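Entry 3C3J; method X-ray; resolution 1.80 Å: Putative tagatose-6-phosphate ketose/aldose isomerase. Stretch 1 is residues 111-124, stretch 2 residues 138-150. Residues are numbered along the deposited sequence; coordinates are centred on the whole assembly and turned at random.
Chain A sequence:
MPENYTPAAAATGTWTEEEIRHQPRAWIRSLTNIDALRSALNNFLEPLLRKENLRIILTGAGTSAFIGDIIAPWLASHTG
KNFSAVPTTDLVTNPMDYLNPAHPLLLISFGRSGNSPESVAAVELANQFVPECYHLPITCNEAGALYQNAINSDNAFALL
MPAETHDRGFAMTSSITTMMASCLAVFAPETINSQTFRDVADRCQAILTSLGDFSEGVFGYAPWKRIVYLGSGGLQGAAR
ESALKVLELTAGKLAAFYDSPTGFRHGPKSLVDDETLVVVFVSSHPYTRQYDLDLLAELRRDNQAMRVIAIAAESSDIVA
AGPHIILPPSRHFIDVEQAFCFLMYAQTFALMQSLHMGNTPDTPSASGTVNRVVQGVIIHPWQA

Stretch 1, residues 111-124: GRSGNSPESVAAVE
Stretch 2, residues 138-150: ITCNEAGALYQNA

Two strand-loop-helix segments of one chain meet side by side in the same direction, joined by hydrogen bonds to backbone carbonyls at their strand ends and loops and by a small apolar seam between their helices.

The register starts at a parallel bridge, Gly 111 with Thr 139 (CA-CA 5.0 Å), and runs on one-to-one through Arg 112 with Cys 140 (CA-CA 4.8 Å) and Ser 113 with Asn 141 (CA-CA 5.3 Å), then jumps to Gly 114 with Gly 144 (CA-CA 4.5 Å). Gly 111, extended at phi/psi -160/126, donates from N to Ile 138 O (3.2 Å). Gly 111 O accepts from Thr 139 OG1 (2.7 Å; chi1 t) and, weakly, from Cys 140 N (3.4 Å). An ideal CB on Gly 111 would lie 2.9 Å from Leu 146 CD1, a clash, so the bare backbone makes room for the leucine.

Beyond the strands, carbonyls of the first loop receive donors from the second stretch. Asn 141, chi1 t, opens a type I turn ending at Gly 144 and sends ND2 to Ser 113 O at 2.9 Å. Gly 114 (74/6), whose positive phi favours glycine, turns its O to Leu 146 N at 3.0 Å, tying the first loop to the start of the second helix. Gly 144, at -73/156, is that helix's N-cap residue; an ideal CB there would stand 2.3 Å from Ser 113 O, a clash.

Helix 117-124 is capped by Ser 116 (chi1 t), whose OG accepts a weak bond from Ser 119 N at 3.3 Å. Its axis runs 31° from that of helix 145-150, with a closest approach of 10.2 Å. Small and branched side chains touch between them: Val 120 CG2 lies 3.5 Å from Ala 145 CB, and Val 123 CG2 lies 3.7 Å from Leu 146 CD2. Both valines are t; Leu 146 (chi1 -82°, chi2 t) has the largest area covered by the other stretch.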

# COMPACT_ATOMS: atom_id res chain seq x y z
N GLY A 111 8.09 14.39 10.21
CA GLY A 111 9.25 13.75 10.85
C GLY A 111 9.30 14.05 12.33
O GLY A 111 9.24 15.22 12.73
N ARG A 112 9.36 13.01 13.14
CA ARG A 112 9.49 13.16 14.58
C ARG A 112 10.78 13.91 14.92
O ARG A 112 10.73 14.98 15.52
CB ARG A 112 9.42 11.79 15.26
CG ARG A 112 9.75 11.85 16.75
CD ARG A 112 9.77 10.53 17.45
NE ARG A 112 10.38 9.42 16.72
CZ ARG A 112 10.52 8.19 17.22
NH1 ARG A 112 10.19 7.93 18.48
NH2 ARG A 112 11.03 7.22 16.47
N SER A 113 11.93 13.40 14.49
CA SER A 113 13.22 14.05 14.77
C SER A 113 13.56 15.18 13.82
O SER A 113 14.32 16.07 14.17
CB SER A 113 14.35 13.03 14.73
OG SER A 113 14.68 12.65 13.39
N GLY A 114 13.02 15.12 12.59
CA GLY A 114 13.35 16.07 11.54
C GLY A 114 14.73 15.84 10.96
O GLY A 114 15.20 16.61 10.12
N ASN A 115 15.36 14.76 11.41
CA ASN A 115 16.74 14.45 11.08
C ASN A 115 16.91 13.13 10.28
O ASN A 115 18.03 12.80 9.88
CB ASN A 115 17.57 14.35 12.36
CG ASN A 115 17.83 15.69 13.03
OD1 ASN A 115 17.90 15.76 14.26
ND2 ASN A 115 17.98 16.76 12.24
N SER A 116 15.83 12.39 10.06
CA SER A 116 15.86 11.19 9.21
C SER A 116 16.53 11.57 7.88
O SER A 116 16.10 12.55 7.24
CB SER A 116 14.44 10.71 8.94
OG SER A 116 14.35 10.00 7.73
N PRO A 117 17.62 10.85 7.48
CA PRO A 117 18.25 11.19 6.22
C PRO A 117 17.25 11.25 5.06
O PRO A 117 17.39 12.08 4.19
CB PRO A 117 19.25 10.05 6.01
CG PRO A 117 19.60 9.60 7.40
CD PRO A 117 18.30 9.72 8.15
N GLU A 118 16.26 10.37 5.06
CA GLU A 118 15.26 10.36 3.99
C GLU A 118 14.38 11.60 4.02
O GLU A 118 13.96 12.07 2.96
CB GLU A 118 14.38 9.12 4.07
CG GLU A 118 15.19 7.86 3.97
CD GLU A 118 15.35 7.16 5.30
OE1 GLU A 118 15.68 7.81 6.36
OE2 GLU A 118 15.15 5.95 5.25
N SER A 119 14.10 12.12 5.21
CA SER A 119 13.27 13.35 5.30
C SER A 119 13.97 14.53 4.61
O SER A 119 13.36 15.22 3.78
CB SER A 119 12.97 13.69 6.78
OG SER A 119 12.10 12.70 7.34
N VAL A 120 15.23 14.73 4.93
CA VAL A 120 16.01 15.82 4.36
C VAL A 120 16.26 15.59 2.87
O VAL A 120 16.14 16.50 2.06
CB VAL A 120 17.35 15.99 5.13
CG1 VAL A 120 18.17 17.10 4.52
CG2 VAL A 120 17.06 16.29 6.63
N ALA A 121 16.59 14.36 2.52
CA ALA A 121 16.79 13.98 1.12
C ALA A 121 15.53 14.21 0.28
O ALA A 121 15.64 14.71 -0.82
CB ALA A 121 17.26 12.54 1.03
N ALA A 122 14.34 13.87 0.80
CA ALA A 122 13.10 14.10 0.06
C ALA A 122 12.84 15.60 -0.22
O ALA A 122 12.42 15.99 -1.33
CB ALA A 122 11.90 13.45 0.77
N VAL A 123 13.12 16.44 0.77
CA VAL A 123 13.01 17.89 0.62
C VAL A 123 13.94 18.39 -0.51
O VAL A 123 13.51 19.15 -1.40
CB VAL A 123 13.27 18.62 1.98
CG1 VAL A 123 13.45 20.14 1.78
CG2 VAL A 123 12.12 18.36 2.97
N GLU A 124 15.19 17.95 -0.47
CA GLU A 124 16.20 18.39 -1.44
C GLU A 124 15.83 17.93 -2.85
O GLU A 124 15.96 18.69 -3.81
CB GLU A 124 17.59 17.83 -1.07
CG GLU A 124 18.19 18.38 0.27
CD GLU A 124 19.48 17.62 0.74
OE1 GLU A 124 19.74 16.47 0.27
OE2 GLU A 124 20.23 18.14 1.61
N ILE A 138 5.93 19.25 9.20
CA ILE A 138 5.20 19.09 10.46
C ILE A 138 6.07 18.14 11.26
O ILE A 138 6.22 16.95 10.90
CB ILE A 138 3.78 18.55 10.22
CG1 ILE A 138 3.00 19.54 9.35
CG2 ILE A 138 3.05 18.30 11.55
CD1 ILE A 138 1.51 19.15 8.99
N THR A 139 6.67 18.66 12.32
CA THR A 139 7.78 18.00 12.99
C THR A 139 7.79 18.23 14.52
O THR A 139 7.28 19.23 15.01
CB THR A 139 9.13 18.45 12.32
OG1 THR A 139 10.24 17.75 12.89
CG2 THR A 139 9.35 19.97 12.46
N CYS A 140 8.40 17.30 15.24
CA CYS A 140 8.42 17.32 16.71
C CYS A 140 9.74 17.82 17.33
O CYS A 140 9.84 17.87 18.55
CB CYS A 140 8.05 15.93 17.27
SG CYS A 140 6.48 15.27 16.61
N ASN A 141 10.70 18.25 16.51
CA ASN A 141 12.02 18.66 16.98
C ASN A 141 12.43 20.03 16.44
O ASN A 141 12.71 20.20 15.25
CB ASN A 141 13.06 17.59 16.57
CG ASN A 141 14.45 17.83 17.13
OD1 ASN A 141 14.63 18.57 18.09
ND2 ASN A 141 15.45 17.16 16.55
N GLU A 142 12.45 21.02 17.32
CA GLU A 142 12.79 22.39 16.94
C GLU A 142 14.21 22.50 16.32
O GLU A 142 14.47 23.32 15.43
CB GLU A 142 12.66 23.30 18.17
CG GLU A 142 13.15 24.73 17.95
CD GLU A 142 14.68 24.87 18.08
OE1 GLU A 142 15.38 23.94 18.54
OE2 GLU A 142 15.17 25.93 17.70
N ALA A 143 15.11 21.64 16.79
CA ALA A 143 16.51 21.67 16.37
C ALA A 143 16.78 20.78 15.13
O ALA A 143 17.89 20.77 14.63
CB ALA A 143 17.40 21.26 17.52
N GLY A 144 15.77 20.04 14.65
CA GLY A 144 15.96 19.18 13.50
C GLY A 144 16.07 19.93 12.21
O GLY A 144 15.61 21.05 12.08
N ALA A 145 16.71 19.29 11.23
CA ALA A 145 16.90 19.80 9.88
C ALA A 145 15.59 20.23 9.22
O ALA A 145 15.54 21.32 8.66
CB ALA A 145 17.58 18.72 9.05
N LEU A 146 14.53 19.42 9.31
CA LEU A 146 13.26 19.80 8.69
C LEU A 146 12.82 21.17 9.17
O LEU A 146 12.47 22.05 8.35
CB LEU A 146 12.14 18.78 8.99
CG LEU A 146 12.00 17.51 8.17
CD1 LEU A 146 10.75 16.68 8.67
CD2 LEU A 146 11.97 17.80 6.67
N TYR A 147 12.83 21.37 10.49
CA TYR A 147 12.36 22.62 11.05
C TYR A 147 13.33 23.76 10.67
O TYR A 147 12.92 24.79 10.17
CB TYR A 147 12.20 22.53 12.58
CG TYR A 147 11.41 23.69 13.13
CD1 TYR A 147 10.04 23.76 12.93
CD2 TYR A 147 12.03 24.73 13.82
CE1 TYR A 147 9.30 24.81 13.40
CE2 TYR A 147 11.29 25.81 14.31
CZ TYR A 147 9.93 25.83 14.09
OH TYR A 147 9.15 26.86 14.54
N GLN A 148 14.60 23.54 10.93
CA GLN A 148 15.61 24.59 10.73
C GLN A 148 15.79 24.99 9.25
O GLN A 148 15.84 26.19 8.92
CB GLN A 148 16.93 24.16 11.35
CG GLN A 148 16.91 24.19 12.87
CD GLN A 148 16.75 25.60 13.44
OE1 GLN A 148 17.23 26.59 12.87
NE2 GLN A 148 16.08 25.68 14.58
N ASN A 149 15.81 24.01 8.35
CA ASN A 149 15.93 24.34 6.92
C ASN A 149 14.73 25.14 6.47
O ASN A 149 14.88 26.07 5.68
CB ASN A 149 16.09 23.09 6.07
CG ASN A 149 17.41 22.38 6.32
OD1 ASN A 149 18.39 23.01 6.72
ND2 ASN A 149 17.43 21.07 6.12
N ALA A 150 13.55 24.80 6.99
CA ALA A 150 12.30 25.47 6.59
C ALA A 150 12.27 26.92 7.02
O ALA A 150 11.88 27.79 6.25
CB ALA A 150 11.08 24.73 7.13